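Local atomic coordinates of amine Dehydrogenase (Pseudomonas putida, PDB entry 1JMX), a protein that forms the seven-bladed beta-propeller chain of a quinohemoprotein amine dehydrogenase, an oxidoreductase of amines, and contributes to a heme c pocket. Residues A29-V33 against K330-P335; K190-D196 against Y214-F219. Numbering follows the deposited sequence.

From the N terminus the chain lays down strands 12-18, 22-27 and 32-38, a blade completed only by strand 345-348 from the far end of the chain. Contact 1 (29-33 with 330-335) meets that blade's outer strand, 32-38, with the outer strand of the preceding blade, 327-333, closing a loop of 296 residues that runs through the rest of the propeller. Inside that loop the chain passes the heme c pocket at Leu-116 to Tyr-120, then reaches contact 2 (190-196 with 214-219), which is nested there and closes a local loop of 17 residues within a single blade. The two contacts do not touch: their centres are 40 Å apart, their nearest atoms about 26 Å.

Contact 1 (A29-V33 against K330-P335); sequences ASDTV and KNIKLP
Val-33, with chi1 t (179°), lays CG2 against Ile-332 CG2 (4.3 Å), Leu-334 CD2 (4.2 Å) and Pro-335 CD (4.3 Å), an apolar seam between the outer strands of two adjacent beta-propeller blades. The segments run in nearly the same direction, 23° apart, but Val-33 CA and Leu-334 CA, the nearest pair, are 7.4 Å apart, so side chains rather than backbone pairing join them. Before Val-33 lies a G1 beta bulge, in which Asp-31 and Thr-32 both face Asp-27; Asp-31 takes left-handed angles (phi 56°, psi 43°). Its CB points toward the other strand, and its carboxylate is held by Tyr-310 OH and a salt bridge to Lys-308, both of the neighbouring blade. Ile-332 (m, t) packs CG1 3.4 Å from Asp-31 O and rests on Val-26 and Leu-318. Ser-30 OG is bonded to Asp-27 and accepts from Thr-32 OG1 (3.0 Å). Lys-330 (p, t, m, t) reaches the bulge, NZ 3.5 Å from Asp-31 O and 3.7 Å from Asp-31 CB.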
ATOM      1  N   ALA B  29     -33.395  12.064 -21.938  1.00 19.78           N
ATOM      2  CA  ALA B  29     -34.543  12.967 -21.823  1.00 21.28           C
ATOM      3  C   ALA B  29     -35.263  12.871 -20.476  1.00 21.38           C
ATOM      4  O   ALA B  29     -35.535  13.887 -19.827  1.00 21.90           O
ATOM      5  CB  ALA B  29     -35.534  12.716 -22.973  1.00 21.41           C
ATOM      6  N   SER B  30     -35.548  11.643 -20.060  1.00 21.35           N
ATOM      7  CA  SER B  30     -36.254  11.387 -18.813  1.00 20.75           C
ATOM      8  C   SER B  30     -35.347  11.058 -17.629  1.00 20.42           C
ATOM      9  O   SER B  30     -35.822  10.891 -16.510  1.00 19.90           O
ATOM     10  CB  SER B  30     -37.245  10.247 -19.027  1.00 20.34           C
ATOM     11  OG  SER B  30     -36.581   9.087 -19.496  1.00 22.00           O
ATOM     12  N   ASP B  31     -34.049  10.944 -17.887  1.00 20.44           N
ATOM     13  CA  ASP B  31     -33.082  10.615 -16.849  1.00 20.50           C
ATOM     14  C   ASP B  31     -33.439   9.321 -16.146  1.00 20.74           C
ATOM     15  O   ASP B  31     -33.384   9.229 -14.920  1.00 20.86           O
ATOM     16  CB  ASP B  31     -32.961  11.752 -15.841  1.00 20.51           C
ATOM     17  CG  ASP B  31     -32.093  12.871 -16.345  1.00 21.28           C
ATOM     18  OD1 ASP B  31     -31.103  12.567 -17.038  1.00 22.31           O
ATOM     19  OD2 ASP B  31     -32.397  14.047 -16.054  1.00 24.59           O
ATOM     20  N   THR B  32     -33.848   8.335 -16.934  1.00 20.40           N
ATOM     21  CA  THR B  32     -34.219   7.036 -16.396  1.00 20.69           C
ATOM     22  C   THR B  32     -33.536   5.938 -17.212  1.00 19.92           C
ATOM     23  O   THR B  32     -33.128   6.170 -18.350  1.00 20.10           O
ATOM     24  CB  THR B  32     -35.767   6.822 -16.410  1.00 21.84           C
ATOM     25  OG1 THR B  32     -36.228   6.616 -17.754  1.00 24.56           O
ATOM     26  CG2 THR B  32     -36.492   8.031 -15.811  1.00 21.32           C
ATOM     27  N   VAL B  33     -33.377   4.763 -16.611  1.00 19.06           N
ATOM     28  CA  VAL B  33     -32.759   3.632 -17.288  1.00 19.77           C
ATOM     29  C   VAL B  33     -33.706   3.101 -18.367  1.00 20.59           C
ATOM     30  O   VAL B  33     -34.827   2.673 -18.081  1.00 21.11           O
ATOM     31  CB  VAL B  33     -32.405   2.502 -16.292  1.00 19.16           C
ATOM     32  CG1 VAL B  33     -31.783   1.317 -17.029  1.00 17.41           C
ATOM     33  CG2 VAL B  33     -31.449   3.034 -15.234  1.00 18.11           C
ATOM     34  N   LYS B 330     -30.712  15.773  -9.827  1.00 23.75           N
ATOM     35  CA  LYS B 330     -31.182  14.460  -9.393  1.00 24.11           C
ATOM     36  C   LYS B 330     -30.118  13.385  -9.485  1.00 22.55           C
ATOM     37  O   LYS B 330     -28.977  13.668  -9.827  1.00 22.43           O
ATOM     38  CB  LYS B 330     -32.441  14.028 -10.160  1.00 26.51           C
ATOM     39  CG  LYS B 330     -32.288  13.946 -11.660  1.00 28.06           C
ATOM     40  CD  LYS B 330     -33.597  13.530 -12.322  1.00 29.70           C
ATOM     41  CE  LYS B 330     -33.965  12.087 -11.969  1.00 32.06           C
ATOM     42  NZ  LYS B 330     -35.060  11.528 -12.844  1.00 34.84           N
ATOM     43  N   ASN B 331     -30.493  12.164  -9.119  1.00 21.60           N
ATOM     44  CA  ASN B 331     -29.593  11.023  -9.162  1.00 21.87           C
ATOM     45  C   ASN B 331     -30.280   9.876  -9.860  1.00 22.10           C
ATOM     46  O   ASN B 331     -31.453   9.594  -9.600  1.00 22.85           O
ATOM     47  CB  ASN B 331     -29.214  10.546  -7.753  1.00 21.43           C
ATOM     48  CG  ASN B 331     -28.315  11.510  -7.040  1.00 21.95           C
ATOM     49  OD1 ASN B 331     -28.772  12.315  -6.228  1.00 22.16           O
ATOM     50  ND2 ASN B 331     -27.024  11.450  -7.346  1.00 20.57           N
ATOM     51  N   ILE B 332     -29.542   9.225 -10.750  1.00 21.25           N
ATOM     52  CA  ILE B 332     -30.043   8.066 -11.469  1.00 19.88           C
ATOM     53  C   ILE B 332     -29.395   6.881 -10.764  1.00 20.29           C
ATOM     54  O   ILE B 332     -28.169   6.768 -10.730  1.00 19.69           O
ATOM     55  CB  ILE B 332     -29.609   8.087 -12.960  1.00 19.36           C
ATOM     56  CG1 ILE B 332     -30.202   9.311 -13.667  1.00 17.81           C
ATOM     57  CG2 ILE B 332     -30.039   6.793 -13.666  1.00 19.25           C
ATOM     58  CD1 ILE B 332     -29.693   9.505 -15.070  1.00 17.48           C
ATOM     59  N   LYS B 333     -30.213   6.054 -10.127  1.00 20.82           N
ATOM     60  CA  LYS B 333     -29.709   4.876  -9.431  1.00 22.46           C
ATOM     61  C   LYS B 333     -29.664   3.720 -10.429  1.00 21.09           C
ATOM     62  O   LYS B 333     -30.685   3.361 -11.014  1.00 22.65           O
ATOM     63  CB  LYS B 333     -30.611   4.539  -8.236  1.00 25.49           C
ATOM     64  CG  LYS B 333     -30.264   3.249  -7.481  1.00 30.03           C
ATOM     65  CD  LYS B 333     -28.921   3.323  -6.767  1.00 33.17           C
ATOM     66  CE  LYS B 333     -28.891   4.422  -5.696  1.00 35.06           C
ATOM     67  NZ  LYS B 333     -27.569   4.493  -4.986  1.00 35.82           N
ATOM     68  N   LEU B 334     -28.468   3.191 -10.667  1.00 19.82           N
ATOM     69  CA  LEU B 334     -28.281   2.082 -11.599  1.00 18.10           C
ATOM     70  C   LEU B 334     -28.418   0.717 -10.930  1.00 17.94           C
ATOM     71  O   LEU B 334     -28.009   0.531  -9.781  1.00 19.19           O
ATOM     72  CB  LEU B 334     -26.892   2.148 -12.221  1.00 15.99           C
ATOM     73  CG  LEU B 334     -26.491   3.370 -13.027  1.00 15.63           C
ATOM     74  CD1 LEU B 334     -25.029   3.242 -13.402  1.00 15.30           C
ATOM     75  CD2 LEU B 334     -27.369   3.474 -14.251  1.00 14.65           C
ATOM     76  N   PRO B 335     -29.020  -0.253 -11.633  1.00 16.66           N
ATOM     77  CA  PRO B 335     -29.169  -1.592 -11.060  1.00 17.15           C
ATOM     78  C   PRO B 335     -27.768  -2.209 -10.894  1.00 16.44           C
ATOM     79  O   PRO B 335     -26.887  -1.980 -11.726  1.00 17.50           O
ATOM     80  CB  PRO B 335     -29.972  -2.334 -12.135  1.00 16.05           C
ATOM     81  CG  PRO B 335     -30.804  -1.259 -12.733  1.00 15.57           C
ATOM     82  CD  PRO B 335     -29.818  -0.116 -12.864  1.00 16.31           C
TER

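Contact 2 (K190-D196 against Y214-F219); sequences KGYSAPD and YTIARF
The loop 190-196 lies roughly antiparallel (143°) to strand 214-218, and side chains of each fill hollows in the other. Ile-216 (t, t) pushes CD1 between Tyr-192 CB (3.6 Å) and Ser-193 O (3.1 Å). Phe-219 (chi1 m) covers Tyr-192 CA with one ring face and sets CZ 3.7 Å from Ser-193 CB; Arg-218 CG sits 3.9 Å above the Tyr-192 ring centroid, a CH-pi contact. Pro-195 CB meets Tyr-214 CD1 (3.8 Å). Gly-191 (phi 88°, psi -5°) suits glycine: a CB would jam against the preceding carbonyl O. Two bridges, offset by one residue, fix the register: Tyr-192 with Arg-218, flanked by Ser-193 N to Ala-217 O and Phe-219 N to Gly-191 O (both 2.8 Å), and the hydrogen-bonded pair Asp-196 with Thr-215 (N to O 2.9 and 3.2 Å). Between them Ser-193 OG accepts from Ala-217 N (3.0 Å). Asp-196 also salt-bridges Arg-140 of another chain. Strand 209-218, its blade's outermost, thus lies between this loop and strand 230-239.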
ATOM      1  N   LYS B 190      10.912  25.165 -21.461  1.00 30.52           N
ATOM      2  CA  LYS B 190      11.718  25.800 -20.416  1.00 30.59           C
ATOM      3  C   LYS B 190      10.895  26.536 -19.358  1.00 28.50           C
ATOM      4  O   LYS B 190       9.892  27.172 -19.666  1.00 27.27           O
ATOM      5  CB  LYS B 190      12.780  26.732 -21.008  1.00 33.61           C
ATOM      6  CG  LYS B 190      13.971  26.913 -20.064  1.00 38.10           C
ATOM      7  CD  LYS B 190      14.628  25.544 -19.750  1.00 40.88           C
ATOM      8  CE  LYS B 190      15.439  25.547 -18.439  1.00 42.31           C
ATOM      9  NZ  LYS B 190      14.579  25.534 -17.197  1.00 42.78           N
ATOM     10  N   GLY B 191      11.325  26.421 -18.104  1.00 27.06           N
ATOM     11  CA  GLY B 191      10.618  27.061 -17.010  1.00 25.48           C
ATOM     12  C   GLY B 191       9.523  26.174 -16.456  1.00 24.56           C
ATOM     13  O   GLY B 191       8.868  26.517 -15.474  1.00 25.31           O
ATOM     14  N   TYR B 192       9.311  25.036 -17.105  1.00 23.97           N
ATOM     15  CA  TYR B 192       8.297  24.083 -16.680  1.00 21.70           C
ATOM     16  C   TYR B 192       8.897  22.693 -16.596  1.00 20.99           C
ATOM     17  O   TYR B 192       9.950  22.415 -17.172  1.00 21.59           O
ATOM     18  CB  TYR B 192       7.152  24.027 -17.685  1.00 20.73           C
ATOM     19  CG  TYR B 192       6.290  25.251 -17.745  1.00 22.35           C
ATOM     20  CD1 TYR B 192       6.729  26.409 -18.395  1.00 23.77           C
ATOM     21  CD2 TYR B 192       5.009  25.244 -17.199  1.00 22.97           C
ATOM     22  CE1 TYR B 192       5.900  27.530 -18.500  1.00 23.77           C
ATOM     23  CE2 TYR B 192       4.178  26.347 -17.301  1.00 23.95           C
ATOM     24  CZ  TYR B 192       4.626  27.487 -17.953  1.00 24.43           C
ATOM     25  OH  TYR B 192       3.787  28.571 -18.080  1.00 26.08           O
ATOM     26  N   SER B 193       8.223  21.821 -15.861  1.00 19.68           N
ATOM     27  CA  SER B 193       8.668  20.444 -15.752  1.00 19.22           C
ATOM     28  C   SER B 193       7.922  19.710 -16.861  1.00 18.26           C
ATOM     29  O   SER B 193       7.213  20.327 -17.663  1.00 17.30           O
ATOM     30  CB  SER B 193       8.276  19.861 -14.394  1.00 18.42           C
ATOM     31  OG  SER B 193       6.869  19.771 -14.274  1.00 19.82           O
ATOM     32  N   ALA B 194       8.114  18.399 -16.931  1.00 18.10           N
ATOM     33  CA  ALA B 194       7.412  17.594 -17.907  1.00 17.36           C
ATOM     34  C   ALA B 194       6.014  17.414 -17.310  1.00 16.83           C
ATOM     35  O   ALA B 194       5.858  17.404 -16.088  1.00 17.10           O
ATOM     36  CB  ALA B 194       8.105  16.243 -18.059  1.00 18.71           C
ATOM     37  N   PRO B 195       4.971  17.350 -18.157  1.00 16.84           N
ATOM     38  CA  PRO B 195       3.611  17.173 -17.631  1.00 16.36           C
ATOM     39  C   PRO B 195       3.365  15.757 -17.094  1.00 16.81           C
ATOM     40  O   PRO B 195       4.126  14.829 -17.377  1.00 17.84           O
ATOM     41  CB  PRO B 195       2.736  17.453 -18.855  1.00 16.31           C
ATOM     42  CG  PRO B 195       3.597  17.008 -19.998  1.00 14.13           C
ATOM     43  CD  PRO B 195       4.955  17.535 -19.622  1.00 15.14           C
ATOM     44  N   ASP B 196       2.324  15.614 -16.280  1.00 16.67           N
ATOM     45  CA  ASP B 196       1.950  14.321 -15.725  1.00 16.59           C
ATOM     46  C   ASP B 196       0.534  14.047 -16.220  1.00 15.81           C
ATOM     47  O   ASP B 196      -0.352  14.898 -16.116  1.00 15.40           O
ATOM     48  CB  ASP B 196       2.009  14.328 -14.190  1.00 16.30           C
ATOM     49  CG  ASP B 196       1.754  12.952 -13.593  1.00 15.93           C
ATOM     50  OD1 ASP B 196       2.577  12.049 -13.807  1.00 18.31           O
ATOM     51  OD2 ASP B 196       0.725  12.763 -12.920  1.00 18.29           O
ATOM     52  N   TYR B 214      -3.965  17.358 -17.489  1.00 13.94           N
ATOM     53  CA  TYR B 214      -2.597  17.090 -17.090  1.00 14.60           C
ATOM     54  C   TYR B 214      -2.204  18.120 -16.046  1.00 14.97           C
ATOM     55  O   TYR B 214      -2.921  19.098 -15.842  1.00 15.61           O
ATOM     56  CB  TYR B 214      -1.640  17.136 -18.296  1.00 14.43           C
ATOM     57  CG  TYR B 214      -1.482  18.482 -18.972  1.00 13.92           C
ATOM     58  CD1 TYR B 214      -0.548  19.413 -18.513  1.00 12.13           C
ATOM     59  CD2 TYR B 214      -2.240  18.812 -20.101  1.00 14.49           C
ATOM     60  CE1 TYR B 214      -0.369  20.636 -19.161  1.00 12.78           C
ATOM     61  CE2 TYR B 214      -2.070  20.040 -20.758  1.00 14.13           C
ATOM     62  CZ  TYR B 214      -1.132  20.940 -20.278  1.00 12.09           C
ATOM     63  OH  TYR B 214      -0.961  22.135 -20.914  1.00 13.83           O
ATOM     64  N   THR B 215      -1.126  17.849 -15.319  1.00 15.84           N
ATOM     65  CA  THR B 215      -0.623  18.789 -14.328  1.00 15.99           C
ATOM     66  C   THR B 215       0.804  19.070 -14.745  1.00 16.16           C
ATOM     67  O   THR B 215       1.432  18.248 -15.415  1.00 16.09           O
ATOM     68  CB  THR B 215      -0.635  18.229 -12.878  1.00 16.82           C
ATOM     69  OG1 THR B 215       0.211  17.079 -12.788  1.00 19.12           O
ATOM     70  CG2 THR B 215      -2.045  17.867 -12.438  1.00 14.92           C
ATOM     71  N   ILE B 216       1.305  20.246 -14.399  1.00 16.27           N
ATOM     72  CA  ILE B 216       2.671  20.603 -14.752  1.00 16.89           C
ATOM     73  C   ILE B 216       3.206  21.587 -13.726  1.00 18.39           C
ATOM     74  O   ILE B 216       2.447  22.370 -13.157  1.00 19.16           O
ATOM     75  CB  ILE B 216       2.757  21.202 -16.188  1.00 15.91           C
ATOM     76  CG1 ILE B 216       4.213  21.230 -16.657  1.00 15.04           C
ATOM     77  CG2 ILE B 216       2.121  22.595 -16.238  1.00 16.33           C
ATOM     78  CD1 ILE B 216       4.406  21.685 -18.076  1.00 15.17           C
ATOM     79  N   ALA B 217       4.501  21.494 -13.446  1.00 20.07           N
ATOM     80  CA  ALA B 217       5.146  22.379 -12.482  1.00 21.65           C
ATOM     81  C   ALA B 217       5.820  23.542 -13.193  1.00 23.23           C
ATOM     82  O   ALA B 217       6.594  23.339 -14.125  1.00 23.10           O
ATOM     83  CB  ALA B 217       6.173  21.605 -11.666  1.00 21.01           C
ATOM     84  N   ARG B 218       5.492  24.765 -12.791  1.00 24.86           N
ATOM     85  CA  ARG B 218       6.119  25.916 -13.407  1.00 26.97           C
ATOM     86  C   ARG B 218       7.152  26.420 -12.425  1.00 28.35           C
ATOM     87  O   ARG B 218       6.810  26.946 -11.367  1.00 28.08           O
ATOM     88  CB  ARG B 218       5.120  27.025 -13.711  1.00 27.97           C
ATOM     89  CG  ARG B 218       5.790  28.174 -14.447  1.00 31.65           C
ATOM     90  CD  ARG B 218       5.206  29.532 -14.102  1.00 35.92           C
ATOM     91  NE  ARG B 218       3.819  29.668 -14.532  1.00 39.30           N
ATOM     92  CZ  ARG B 218       2.800  29.921 -13.709  1.00 41.57           C
ATOM     93  NH1 ARG B 218       3.014  30.075 -12.396  1.00 42.07           N
ATOM     94  NH2 ARG B 218       1.558  29.986 -14.194  1.00 42.09           N
ATOM     95  N   PHE B 219       8.418  26.228 -12.772  1.00 30.29           N
ATOM     96  CA  PHE B 219       9.536  26.643 -11.933  1.00 33.19           C
ATOM     97  C   PHE B 219       9.575  28.155 -11.633  1.00 34.91           C
ATOM     98  O   PHE B 219      10.079  28.517 -10.536  1.00 36.00           O
ATOM     99  CB  PHE B 219      10.845  26.228 -12.595  1.00 34.75           C
ATOM    100  CG  PHE B 219      10.898  24.781 -12.990  1.00 35.68           C
ATOM    101  CD1 PHE B 219      11.480  24.403 -14.200  1.00 36.39           C
ATOM    102  CD2 PHE B 219      10.413  23.792 -12.138  1.00 36.71           C
ATOM    103  CE1 PHE B 219      11.585  23.059 -14.552  1.00 35.70           C
ATOM    104  CE2 PHE B 219      10.513  22.440 -12.482  1.00 35.69           C
ATOM    105  CZ  PHE B 219      11.102  22.076 -13.688  1.00 35.83           C
TER
HETATM  106  O   HOH W   1      -2.238  14.814 -13.314  1.00 25.63           O